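Local coordinates for SsfX3 (Streptomyces sp. SF2575, PDB 3SKV), which probably transfers a salicylyl group onto a tetracycline intermediate during antibiotic biosynthesis, using a GDSL/SGNH acyltransferase domain joined to a jelly-roll domain, at residues 337-340 / 341-345; 275-278 / 279-283. The protein carries 1 engineered substitution. All blocks are in the same frame, centred on the assembly; numbering follows the deposited sequence.

Interaction 1: 337-340 / 341-345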
loop_
_atom_site.group_PDB
_atom_site.type_symbol
_atom_site.label_atom_id
_atom_site.label_comp_id
_atom_site.label_asym_id
_atom_site.label_seq_id
_atom_site.Cartn_x
_atom_site.Cartn_y
_atom_site.Cartn_z
ATOM N N ARG A 337 2.954 -20.212 -2.711
ATOM C CA ARG A 337 2.211 -20.306 -3.990
ATOM C C ARG A 337 2.216 -18.933 -4.670
ATOM O O ARG A 337 2.375 -18.853 -5.889
ATOM C CB ARG A 337 0.788 -20.858 -3.817
ATOM C CG ARG A 337 0.789 -22.316 -3.336
ATOM C CD ARG A 337 -0.598 -22.942 -3.333
ATOM N NE ARG A 337 -1.276 -22.719 -4.611
ATOM C CZ ARG A 337 -1.109 -23.483 -5.686
ATOM N NH1 ARG A 337 -0.330 -24.556 -5.631
ATOM N NH2 ARG A 337 -1.732 -23.188 -6.821
ATOM N N VAL A 338 2.158 -17.850 -3.875
ATOM C CA VAL A 338 2.234 -16.498 -4.426
ATOM C C VAL A 338 3.662 -16.151 -4.902
ATOM O O VAL A 338 3.847 -15.726 -6.041
ATOM C CB VAL A 338 1.525 -15.420 -3.552
ATOM C CG1 VAL A 338 1.679 -14.017 -4.128
ATOM C CG2 VAL A 338 0.046 -15.743 -3.423
ATOM N N TRP A 339 4.656 -16.388 -4.061
ATOM C CA TRP A 339 6.038 -16.091 -4.379
ATOM C C TRP A 339 6.939 -17.106 -3.676
ATOM O O TRP A 339 7.338 -16.898 -2.533
ATOM C CB TRP A 339 6.337 -14.651 -3.916
ATOM C CG TRP A 339 7.691 -14.157 -4.311
ATOM C CD1 TRP A 339 8.844 -14.276 -3.600
ATOM C CD2 TRP A 339 8.035 -13.480 -5.529
ATOM N NE1 TRP A 339 9.890 -13.706 -4.293
ATOM C CE2 TRP A 339 9.417 -13.187 -5.470
ATOM C CE3 TRP A 339 7.304 -13.089 -6.670
ATOM C CZ2 TRP A 339 10.086 -12.509 -6.493
ATOM C CZ3 TRP A 339 7.961 -12.398 -7.670
ATOM C CH2 TRP A 339 9.340 -12.123 -7.581
ATOM N N GLY A 340 7.228 -18.206 -4.343
ATOM C CA GLY A 340 8.030 -19.276 -3.759
ATOM C C GLY A 340 9.497 -19.321 -4.144
ATOM O O GLY A 340 10.000 -18.404 -4.817
ATOM N N PRO A 341 10.184 -20.432 -3.737
ATOM C CA PRO A 341 11.622 -20.585 -4.031
ATOM C C PRO A 341 11.980 -20.753 -5.504
ATOM O O PRO A 341 13.127 -20.510 -5.892
ATOM C CB PRO A 341 12.025 -21.833 -3.224
ATOM C CG PRO A 341 10.898 -22.092 -2.283
ATOM C CD PRO A 341 9.680 -21.582 -2.950
ATOM N N GLU A 342 11.005 -21.170 -6.319
ATOM C CA GLU A 342 11.150 -21.363 -7.764
ATOM C C GLU A 342 11.273 -20.026 -8.534
ATOM O O GLU A 342 11.579 -20.026 -9.736
ATOM C CB GLU A 342 10.029 -22.278 -8.325
ATOM C CG GLU A 342 8.615 -21.698 -8.342
ATOM C CD GLU A 342 8.108 -21.106 -7.039
ATOM O OE1 GLU A 342 8.101 -21.820 -6.008
ATOM O OE2 GLU A 342 7.790 -19.895 -7.039
ATOM N N ARG A 343 11.043 -18.898 -7.837
ATOM C CA ARG A 343 11.174 -17.555 -8.403
ATOM C C ARG A 343 12.651 -17.233 -8.548
ATOM O O ARG A 343 13.360 -17.077 -7.552
ATOM C CB ARG A 343 10.455 -16.516 -7.506
ATOM C CG ARG A 343 9.248 -15.854 -8.160
ATOM C CD ARG A 343 8.353 -16.842 -8.891
ATOM N NE ARG A 343 6.961 -16.718 -8.483
ATOM C CZ ARG A 343 5.932 -16.825 -9.313
ATOM N NH1 ARG A 343 6.132 -17.074 -10.603
ATOM N NH2 ARG A 343 4.692 -16.687 -8.862
ATOM N N GLY A 344 13.097 -17.159 -9.796
ATOM C CA GLY A 344 14.494 -16.905 -10.136
ATOM C C GLY A 344 15.012 -15.506 -9.898
ATOM O O GLY A 344 14.245 -14.572 -9.680
ATOM N N MET A 345 16.333 -15.353 -10.012
ATOM C CA MET A 345 17.028 -14.076 -9.861
ATOM C C MET A 345 16.579 -13.024 -10.874
ATOM O O MET A 345 16.660 -11.828 -10.583
ATOM C CB MET A 345 18.549 -14.272 -9.935
ATOM C CG MET A 345 19.306 -13.249 -9.108
ATOM S SD MET A 345 18.942 -13.419 -7.336
ATOM C CE MET A 345 20.504 -14.223 -6.777
HETATM O O HOH W 1 5.481 -18.952 -6.376
#
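Arg343 folds back over Trp339: its CG sits 3.5 Å from the centroid of the six-membered ring, 3° off the normal, a CH-pi contact onto the face. Beyond CG, bends at chi2 (44°) and chi3 swing the guanidinium past the ring toward the end of helix 335-338. There Arg343 NH2 donates to Val338 O at 3.1 Å, the oxygen in the guanidinium plane at its edge, the nitrogen above the carbonyl plane. Glu342 OE2 lies 3.6 Å from Arg343 NE, well out of the guanidinium plane: a salt bridge by charge alone. Behind this is a type I beta turn from Gly340 to Arg343, where Arg343 N bonds Gly340 O at 3.2 Å. Glu342 CG sits between the backbone N and the carbonyl carbon (chi1 69°), and the chain bends back along Gly340, where OE2 weakly bonds Gly340 N. A water accepts from Gly340 N at 2.8 Å, within hydrogen-bonding distance of Glu342 OE2 and Arg337 O. Ser370 of helix 361-377 also bonds Val338 O; Tyr348 meets the indole edge-to-face and bonds Trp339 NE1. A type I turn just after a helix commonly redirects the chain, here into the loop before helix 361-377 of the GDSL/SGNH domain.

Interaction 2: 275-278 / 279-283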
loop_
_atom_site.group_PDB
_atom_site.type_symbol
_atom_site.label_atom_id
_atom_site.label_comp_id
_atom_site.label_asym_id
_atom_site.label_seq_id
_atom_site.Cartn_x
_atom_site.Cartn_y
_atom_site.Cartn_z
ATOM N N GLN A 275 -10.795 -11.596 14.970
ATOM C CA GLN A 275 -11.990 -11.360 15.769
ATOM C C GLN A 275 -12.355 -9.900 15.901
ATOM O O GLN A 275 -13.548 -9.586 15.875
ATOM C CB GLN A 275 -11.889 -12.042 17.131
ATOM C CG GLN A 275 -11.867 -13.584 17.052
ATOM C CD GLN A 275 -12.817 -14.179 16.035
ATOM O OE1 GLN A 275 -12.416 -14.575 14.942
ATOM N NE2 GLN A 275 -14.093 -14.227 16.357
ATOM N N ILE A 276 -11.342 -9.002 16.045
ATOM C CA ILE A 276 -11.533 -7.556 16.137
ATOM C C ILE A 276 -12.123 -7.050 14.811
ATOM O O ILE A 276 -13.073 -6.272 14.822
ATOM C CB ILE A 276 -10.204 -6.808 16.506
ATOM C CG1 ILE A 276 -9.781 -7.108 17.966
ATOM C CG2 ILE A 276 -10.317 -5.263 16.242
ATOM C CD1 ILE A 276 -8.252 -6.828 18.234
ATOM N N ILE A 277 -11.569 -7.500 13.678
ATOM C CA ILE A 277 -12.023 -7.114 12.333
ATOM C C ILE A 277 -13.495 -7.542 12.125
ATOM O O ILE A 277 -14.304 -6.758 11.615
ATOM C CB ILE A 277 -11.084 -7.775 11.285
ATOM C CG1 ILE A 277 -9.666 -7.117 11.301
ATOM C CG2 ILE A 277 -11.729 -7.776 9.890
ATOM C CD1 ILE A 277 -8.568 -7.907 10.477
ATOM N N ARG A 278 -13.819 -8.791 12.556
ATOM C CA ARG A 278 -15.116 -9.420 12.424
ATOM C C ARG A 278 -16.236 -8.706 13.165
ATOM O O ARG A 278 -17.408 -8.931 12.836
ATOM C CB ARG A 278 -15.058 -10.908 12.806
ATOM C CG ARG A 278 -14.479 -11.796 11.709
ATOM C CD ARG A 278 -15.548 -12.243 10.733
ATOM N NE ARG A 278 -14.967 -13.083 9.689
ATOM C CZ ARG A 278 -14.732 -12.713 8.430
ATOM N NH1 ARG A 278 -15.031 -11.482 8.022
ATOM N NH2 ARG A 278 -14.188 -13.566 7.572
ATOM N N GLU A 279 -15.901 -7.833 14.144
ATOM C CA GLU A 279 -16.918 -7.072 14.869
ATOM C C GLU A 279 -17.689 -6.166 13.896
ATOM O O GLU A 279 -18.900 -6.052 14.039
ATOM C CB GLU A 279 -16.292 -6.228 15.973
ATOM C CG GLU A 279 -15.693 -7.004 17.117
ATOM C CD GLU A 279 -14.750 -6.228 18.026
ATOM O OE1 GLU A 279 -14.547 -5.010 17.814
ATOM O OE2 GLU A 279 -14.203 -6.853 18.960
ATOM N N ARG A 280 -16.987 -5.558 12.903
ATOM C CA ARG A 280 -17.568 -4.650 11.904
ATOM C C ARG A 280 -17.590 -5.203 10.467
ATOM O O ARG A 280 -18.326 -4.680 9.636
ATOM C CB ARG A 280 -16.976 -3.223 11.991
ATOM C CG ARG A 280 -16.930 -2.661 13.423
ATOM C CD ARG A 280 -17.588 -1.322 13.616
ATOM N NE ARG A 280 -16.725 -0.178 13.356
ATOM C CZ ARG A 280 -17.121 0.935 12.740
ATOM N NH1 ARG A 280 -18.359 1.040 12.268
ATOM N NH2 ARG A 280 -16.278 1.945 12.577
ATOM N N HIS A 281 -16.827 -6.279 10.186
ATOM C CA HIS A 281 -16.798 -6.968 8.895
ATOM C C HIS A 281 -17.118 -8.448 9.154
ATOM O O HIS A 281 -16.214 -9.288 9.102
ATOM C CB HIS A 281 -15.431 -6.798 8.192
ATOM C CG HIS A 281 -15.015 -5.380 8.001
ATOM N ND1 HIS A 281 -15.772 -4.498 7.244
ATOM C CD2 HIS A 281 -13.941 -4.724 8.495
ATOM C CE1 HIS A 281 -15.140 -3.342 7.306
ATOM N NE2 HIS A 281 -14.028 -3.430 8.035
ATOM N N PRO A 282 -18.379 -8.799 9.483
ATOM C CA PRO A 282 -18.677 -10.209 9.824
ATOM C C PRO A 282 -18.620 -11.217 8.690
ATOM O O PRO A 282 -18.393 -12.396 8.955
ATOM C CB PRO A 282 -20.079 -10.143 10.433
ATOM C CG PRO A 282 -20.704 -8.947 9.820
ATOM C CD PRO A 282 -19.592 -7.954 9.623
ATOM N N LEU A 283 -18.859 -10.781 7.452
ATOM C CA LEU A 283 -18.930 -11.660 6.277
ATOM C C LEU A 283 -17.882 -11.359 5.192
ATOM O O LEU A 283 -17.766 -12.108 4.217
ATOM C CB LEU A 283 -20.356 -11.565 5.677
ATOM C CG LEU A 283 -21.503 -12.520 6.116
ATOM C CD1 LEU A 283 -21.313 -13.179 7.505
ATOM C CD2 LEU A 283 -22.830 -11.790 6.050
#
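Ile277 O takes two backbone donors as helix 266-278 gives way to the following loop: His281 N at 2.9 Å, in the carbonyl plane, and Arg280 N at 3.2 Å, above it. One residue further on, the Arg278 side chain continues this closure. Its chain bends at chi2 (-87°) and carries Arg278 NH1 to His281 O, 2.7 Å away, with the oxygen in the guanidinium plane and an N-H...O angle of 154°. Pro282 O lies over one face of the same guanidinium, and the backbone CA of Arg278 also points its hydrogen at His281 O, 3.5 Å off. This is the helix-to-strand connection of an alpha/beta unit in the GDSL/SGNH domain, the loop running on into parallel strand 286-290. Asp327 pairs with Arg278 NE, and Thr284 O receives a bond from NH1. With an alanine here instead of the arginine, His281 O and Thr284 O would probably lose their side-chain donor and Asp327 its charge partner. On the inner side, Ile277 CG2 touches His281 CD2 at 4.0 Å, the two side chains lying against Ile248 of the central sheet, while His281 NE2 reaches back to bond Ile240 O of helix 234-242.

How the interactions relate
Both interactions are local closures where a helix of the GDSL/SGNH domain passes into a loop, but they hold different elements, their centres 32 Å apart and nearest atoms about 18 Å apart. In interaction 1 Val338, Trp339 and Gly340 are buried while Pro341 and Glu342 are exposed; in interaction 2 Ile277 and His281 are buried against the parallel sheet, with Glu279, Arg280 and Pro282 at the surface. The key arginine of interaction 1 returns from the loop, and its carboxylate partner is the adjacent Glu342; that of interaction 2 comes from the earlier segment and reaches forward, pairing with Asp327 from elsewhere in the chain. A CH-pi contact on an indole contrasts with isoleucine packing on histidine.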